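Local coordinates for delta toxin (Clostridium perfringens, PDB 2YGT), which is a zinc-binding haemolysin that probably kills cells by opening a beta-barrel pore in their membranes, at residues Ile65-Phe70 / Val95-Asn100; Val86-Ile91 / Pro269-Glu274. One frame throughout, in Å; residues are numbered along the deposited sequence.

Interaction 1 of 2, residues Ile65-Phe70 / Val95-Asn100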
loop_
_atom_site.group_PDB
_atom_site.type_symbol
_atom_site.label_atom_id
_atom_site.label_comp_id
_atom_site.label_asym_id
_atom_site.label_seq_id
_atom_site.Cartn_x
_atom_site.Cartn_y
_atom_site.Cartn_z
ATOM N N ILE A 65 -11.227 -2.168 7.154
ATOM C CA ILE A 65 -10.921 -2.507 5.767
ATOM C C ILE A 65 -9.431 -2.738 5.524
ATOM O O ILE A 65 -8.603 -1.859 5.756
ATOM C CB ILE A 65 -11.438 -1.432 4.797
ATOM C CG1 ILE A 65 -12.956 -1.291 4.939
ATOM C CG2 ILE A 65 -11.054 -1.776 3.362
ATOM C CD1 ILE A 65 -13.533 -0.139 4.159
ATOM N N SER A 66 -9.106 -3.938 5.056
ATOM C CA SER A 66 -7.741 -4.271 4.682
ATOM C C SER A 66 -7.577 -4.156 3.169
ATOM O O SER A 66 -8.296 -4.795 2.404
ATOM C CB SER A 66 -7.379 -5.682 5.154
ATOM O OG SER A 66 -6.130 -6.092 4.624
ATOM N N LEU A 67 -6.628 -3.329 2.752
ATOM C CA LEU A 67 -6.346 -3.110 1.342
ATOM C C LEU A 67 -5.090 -3.870 0.923
ATOM O O LEU A 67 -4.001 -3.614 1.440
ATOM C CB LEU A 67 -6.181 -1.610 1.088
ATOM C CG LEU A 67 -5.949 -1.060 -0.315
ATOM C CD1 LEU A 67 -6.293 0.420 -0.340
ATOM C CD2 LEU A 67 -4.514 -1.283 -0.766
ATOM N N LYS A 68 -5.244 -4.809 -0.005
ATOM C CA LYS A 68 -4.104 -5.550 -0.549
ATOM C C LYS A 68 -4.045 -5.376 -2.061
ATOM O O LYS A 68 -5.046 -5.555 -2.751
ATOM C CB LYS A 68 -4.196 -7.038 -0.206
ATOM C CG LYS A 68 -3.980 -7.354 1.262
ATOM N N GLY A 69 -2.876 -5.026 -2.579
ATOM C CA GLY A 69 -2.751 -4.776 -4.001
ATOM C C GLY A 69 -1.458 -5.235 -4.639
ATOM O O GLY A 69 -0.509 -5.635 -3.963
ATOM N N PHE A 70 -1.437 -5.189 -5.965
ATOM C CA PHE A 70 -0.214 -5.404 -6.717
ATOM C C PHE A 70 -0.128 -4.383 -7.837
ATOM O O PHE A 70 -1.000 -4.327 -8.702
ATOM C CB PHE A 70 -0.141 -6.817 -7.297
ATOM C CG PHE A 70 1.104 -7.067 -8.110
ATOM C CD1 PHE A 70 2.333 -7.211 -7.488
ATOM C CD2 PHE A 70 1.046 -7.151 -9.492
ATOM C CE1 PHE A 70 3.483 -7.433 -8.226
ATOM C CE2 PHE A 70 2.191 -7.375 -10.239
ATOM C CZ PHE A 70 3.413 -7.517 -9.605
ATOM N N VAL A 95 -0.934 5.133 -3.083
ATOM C CA VAL A 95 -2.229 4.507 -2.835
ATOM C C VAL A 95 -3.152 5.409 -2.016
ATOM O O VAL A 95 -2.792 5.875 -0.934
ATOM C CB VAL A 95 -2.083 3.156 -2.112
ATOM C CG1 VAL A 95 -3.452 2.521 -1.890
ATOM C CG2 VAL A 95 -1.165 2.225 -2.895
ATOM N N ASP A 96 -4.349 5.646 -2.543
ATOM C CA ASP A 96 -5.350 6.443 -1.846
ATOM C C ASP A 96 -6.576 5.600 -1.536
ATOM O O ASP A 96 -7.037 4.830 -2.375
ATOM C CB ASP A 96 -5.777 7.641 -2.698
ATOM C CG ASP A 96 -4.686 8.680 -2.839
ATOM O OD1 ASP A 96 -3.806 8.749 -1.958
ATOM O OD2 ASP A 96 -4.712 9.435 -3.831
ATOM N N LEU A 97 -7.094 5.740 -0.323
ATOM C CA LEU A 97 -8.427 5.248 -0.009
ATOM C C LEU A 97 -9.280 6.446 0.373
ATOM O O LEU A 97 -9.082 7.060 1.422
ATOM C CB LEU A 97 -8.404 4.207 1.115
ATOM C CG LEU A 97 -9.743 3.518 1.410
ATOM C CD1 LEU A 97 -9.533 2.209 2.161
ATOM C CD2 LEU A 97 -10.700 4.441 2.169
ATOM N N LYS A 98 -10.223 6.782 -0.499
ATOM C CA LYS A 98 -11.072 7.942 -0.287
ATOM C C LYS A 98 -12.470 7.545 0.183
ATOM O O LYS A 98 -13.141 6.722 -0.443
ATOM C CB LYS A 98 -11.145 8.784 -1.563
ATOM C CG LYS A 98 -11.894 10.096 -1.396
ATOM N N ASN A 99 -12.895 8.131 1.300
ATOM C CA ASN A 99 -14.251 7.943 1.809
ATOM C C ASN A 99 -15.204 8.982 1.223
ATOM O O ASN A 99 -15.080 10.175 1.494
ATOM C CB ASN A 99 -14.259 8.004 3.340
ATOM C CG ASN A 99 -15.637 8.304 3.915
ATOM O OD1 ASN A 99 -16.653 7.791 3.445
ATOM N ND2 ASN A 99 -15.670 9.144 4.944
ATOM N N ASN A 100 -16.155 8.520 0.418
ATOM C CA ASN A 100 -17.058 9.415 -0.304
ATOM C C ASN A 100 -18.358 9.746 0.428
ATOM O O ASN A 100 -19.275 10.307 -0.168
ATOM C CB ASN A 100 -17.411 8.820 -1.666
ATOM C CG ASN A 100 -16.216 8.728 -2.593
ATOM O OD1 ASN A 100 -16.113 7.798 -3.391
ATOM N ND2 ASN A 100 -15.307 9.694 -2.493
#

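Interaction 2 of 2, residues Val86-Ile91 / Pro269-Glu274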
loop_
_atom_site.group_PDB
_atom_site.type_symbol
_atom_site.label_atom_id
_atom_site.label_comp_id
_atom_site.label_asym_id
_atom_site.label_seq_id
_atom_site.Cartn_x
_atom_site.Cartn_y
_atom_site.Cartn_z
ATOM N N VAL A 86 19.038 2.818 -21.166
ATOM C CA VAL A 86 17.981 3.348 -20.316
ATOM C C VAL A 86 17.315 2.254 -19.497
ATOM O O VAL A 86 16.965 1.195 -20.020
ATOM C CB VAL A 86 16.890 4.063 -21.147
ATOM C CG1 VAL A 86 15.795 4.603 -20.232
ATOM C CG2 VAL A 86 17.497 5.177 -21.990
ATOM N N MET A 87 17.152 2.511 -18.205
ATOM C CA MET A 87 16.375 1.630 -17.348
ATOM C C MET A 87 15.201 2.401 -16.762
ATOM O O MET A 87 15.379 3.251 -15.891
ATOM C CB MET A 87 17.235 1.058 -16.220
ATOM C CG MET A 87 16.436 0.295 -15.175
ATOM S SD MET A 87 17.394 -0.123 -13.707
ATOM C CE MET A 87 16.088 -0.581 -12.572
ATOM N N ARG A 88 14.003 2.112 -17.255
ATOM C CA ARG A 88 12.794 2.716 -16.707
ATOM C C ARG A 88 12.376 1.972 -15.445
ATOM O O ARG A 88 12.331 0.743 -15.427
ATOM C CB ARG A 88 11.679 2.731 -17.756
ATOM C CG ARG A 88 12.015 3.623 -18.941
ATOM C CD ARG A 88 11.004 3.524 -20.070
ATOM N NE ARG A 88 9.696 4.045 -19.688
ATOM C CZ ARG A 88 8.812 4.538 -20.550
ATOM N NH1 ARG A 88 9.105 4.593 -21.845
ATOM N NH2 ARG A 88 7.641 4.985 -20.118
ATOM N N TRP A 89 12.086 2.722 -14.385
ATOM C CA TRP A 89 11.832 2.129 -13.076
ATOM C C TRP A 89 10.816 2.946 -12.268
ATOM O O TRP A 89 10.639 4.141 -12.513
ATOM C CB TRP A 89 13.152 1.989 -12.303
ATOM C CG TRP A 89 13.782 3.308 -11.951
ATOM C CD1 TRP A 89 14.367 4.193 -12.812
ATOM C CD2 TRP A 89 13.886 3.891 -10.645
ATOM N NE1 TRP A 89 14.827 5.289 -12.122
ATOM C CE2 TRP A 89 14.543 5.129 -10.791
ATOM C CE3 TRP A 89 13.487 3.486 -9.367
ATOM C CZ2 TRP A 89 14.810 5.967 -9.710
ATOM C CZ3 TRP A 89 13.753 4.320 -8.291
ATOM C CH2 TRP A 89 14.409 5.548 -8.470
ATOM N N PRO A 90 10.144 2.300 -11.299
ATOM C CA PRO A 90 9.129 2.974 -10.486
ATOM C C PRO A 90 9.759 3.672 -9.287
ATOM O O PRO A 90 9.994 3.034 -8.262
ATOM C CB PRO A 90 8.253 1.814 -9.981
ATOM C CG PRO A 90 8.952 0.531 -10.422
ATOM C CD PRO A 90 10.328 0.909 -10.862
ATOM N N ILE A 91 10.036 4.963 -9.407
ATOM C CA ILE A 91 10.554 5.704 -8.267
ATOM C C ILE A 91 9.512 5.799 -7.149
ATOM O O ILE A 91 9.862 5.787 -5.966
ATOM C CB ILE A 91 11.030 7.110 -8.665
ATOM C CG1 ILE A 91 11.689 7.803 -7.470
ATOM C CG2 ILE A 91 9.870 7.937 -9.203
ATOM C CD1 ILE A 91 12.491 9.031 -7.846
ATOM N N PRO A 269 12.913 12.299 -14.977
ATOM C CA PRO A 269 11.485 12.008 -14.823
ATOM C C PRO A 269 10.982 11.343 -16.095
ATOM O O PRO A 269 11.698 11.352 -17.098
ATOM C CB PRO A 269 10.854 13.399 -14.681
ATOM C CG PRO A 269 11.979 14.307 -14.299
ATOM C CD PRO A 269 13.191 13.744 -14.964
ATOM N N ASP A 270 9.785 10.771 -16.063
ATOM C CA ASP A 270 9.227 10.149 -17.257
ATOM C C ASP A 270 7.706 10.259 -17.327
ATOM O O ASP A 270 7.169 11.080 -18.071
ATOM C CB ASP A 270 9.657 8.686 -17.360
ATOM C CG ASP A 270 9.366 8.092 -18.724
ATOM O OD1 ASP A 270 9.823 8.664 -19.735
ATOM O OD2 ASP A 270 8.681 7.052 -18.787
ATOM N N SER A 271 7.011 9.435 -16.551
ATOM C CA SER A 271 5.563 9.333 -16.683
ATOM C C SER A 271 4.864 8.968 -15.375
ATOM O O SER A 271 5.489 8.471 -14.439
ATOM C CB SER A 271 5.213 8.306 -17.761
ATOM O OG SER A 271 5.884 7.080 -17.520
ATOM N N LYS A 272 3.560 9.224 -15.333
ATOM C CA LYS A 272 2.727 8.894 -14.184
ATOM C C LYS A 272 1.460 8.182 -14.644
ATOM O O LYS A 272 0.793 8.628 -15.578
ATOM C CB LYS A 272 2.338 10.161 -13.417
ATOM C CG LYS A 272 3.481 10.833 -12.676
ATOM N N ILE A 273 1.132 7.073 -13.993
ATOM C CA ILE A 273 -0.135 6.403 -14.251
ATOM C C ILE A 273 -0.972 6.325 -12.980
ATOM O O ILE A 273 -0.485 5.914 -11.925
ATOM C CB ILE A 273 0.058 4.994 -14.838
ATOM C CG1 ILE A 273 0.536 5.085 -16.285
ATOM C CG2 ILE A 273 -1.244 4.211 -14.778
ATOM C CD1 ILE A 273 0.515 3.761 -17.009
ATOM N N GLU A 274 -2.230 6.735 -13.098
ATOM C CA GLU A 274 -3.169 6.720 -11.987
ATOM C C GLU A 274 -4.465 6.031 -12.394
ATOM O O GLU A 274 -5.032 6.328 -13.446
ATOM C CB GLU A 274 -3.463 8.145 -11.520
ATOM C CG GLU A 274 -4.613 8.254 -10.532
ATOM C CD GLU A 274 -4.925 9.690 -10.162
ATOM O OE1 GLU A 274 -3.978 10.499 -10.057
ATOM O OE2 GLU A 274 -6.118 10.012 -9.977
#

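Interaction 1 of 2, residues Ile65-Phe70 / Val95-Asn100
Leu67 O and Ser66 OG both take a hydrogen bond from the same atom, ND2 of Asn228, which ties residues 65-70 to strand 224-235 while the Leu67 side chain leans into the sandwich, onto Val95. The contact lies in the beta-sandwich core of the leukocidin/haemolysin fold: residues 65-70 belong to one antiparallel sheet, residues 95-99 to the other, and only apolar side chains meet between them. No hydrogen bond crosses the gap. The two strand axes come within 10.2 Å of each other, and their directions differ by 146°, so the strands run roughly antiparallel but clearly skewed, as layers of a sandwich rather than neighbours in one sheet.

Alternation decides who takes part. Ile65 and Leu67 face inward from one layer, Val95 and Leu97 from the other, and all four are buried. Ser66, between the first two, points to the opposite side of its sheet and packs on Lys150 and Ile152 of strand 148-155, which is probably part of the folded stem, as in soluble relatives. Asp96 likewise turns away, and its OD2 forms a salt bridge with Lys249.

Val95 CG1 carries one end of the contact. It sits 3.9 Å from Leu67 CD1 and 4.1 Å from Leu67 CD2, touching both prongs of the leucine fork. With CG opposite the backbone nitrogen (chi1 -177°), Leu67 extends its fork across the gap, and the two side chains slide past each other in opposite directions. Leu67 CD1 also reaches toward Leu97 CD1, at 4.5 Å, a looser touch. That same Leu97 methyl, CD1, also lies 4.4 Å from Ile65 CG2.

Interaction 2 of 2, residues Val86-Ile91 / Pro269-Glu274
A classic beta bulge in strand 263-282, where Asp270 and Ser271 both face Ile252, provides the acidic half of a surface salt bridge to Arg88. The intervening strand 241-259 pairs with both 84-99 and 263-282, so the two side chains meet over its surface, and Asp270 also touches Ser254 there. Arg88 NH2 lies 2.7 Å from Asp270 OD2. The carboxylate does not meet the guanidinium in the paired, coplanar manner: OD2 stands over one face, 3.1 Å from Arg88 CZ, and the two planes are turned 80° apart. A bend at chi3 (66°) turns one face of the guanidinium to that oxygen, and the side chains cross at about a right angle. Ser271 OG joins the cluster from the next residue of the bulge, 3.8 Å from Arg88 NH2 and 3.1 Å from Asp270 OD2. With the oxygen above the plane rather than in line with an N-H, the attraction between Arg88 and Asp270 is probably chiefly one of opposite charges, and at this surface position water probably screens part of it.

How the interactions relate
From the N terminus the chain first lays down 65-70, then 86-91, then 95-100, and only much later 269-274. Interaction 1 closes a short loop of 24 intervening residues, and 86-91 sits inside that loop; its partner lies far beyond it, so interaction 2 closes a long loop of 177 residues that crosses the first. Strand 84-99 serves both, turning a corner at Ile91: its later part packs across the sandwich on strand 61-72, while its earlier part reaches over strand 241-259 to strand 263-282. The contact centres are about 22 Å apart. One is a buried joint between sheets, the other a surface link within one sheet.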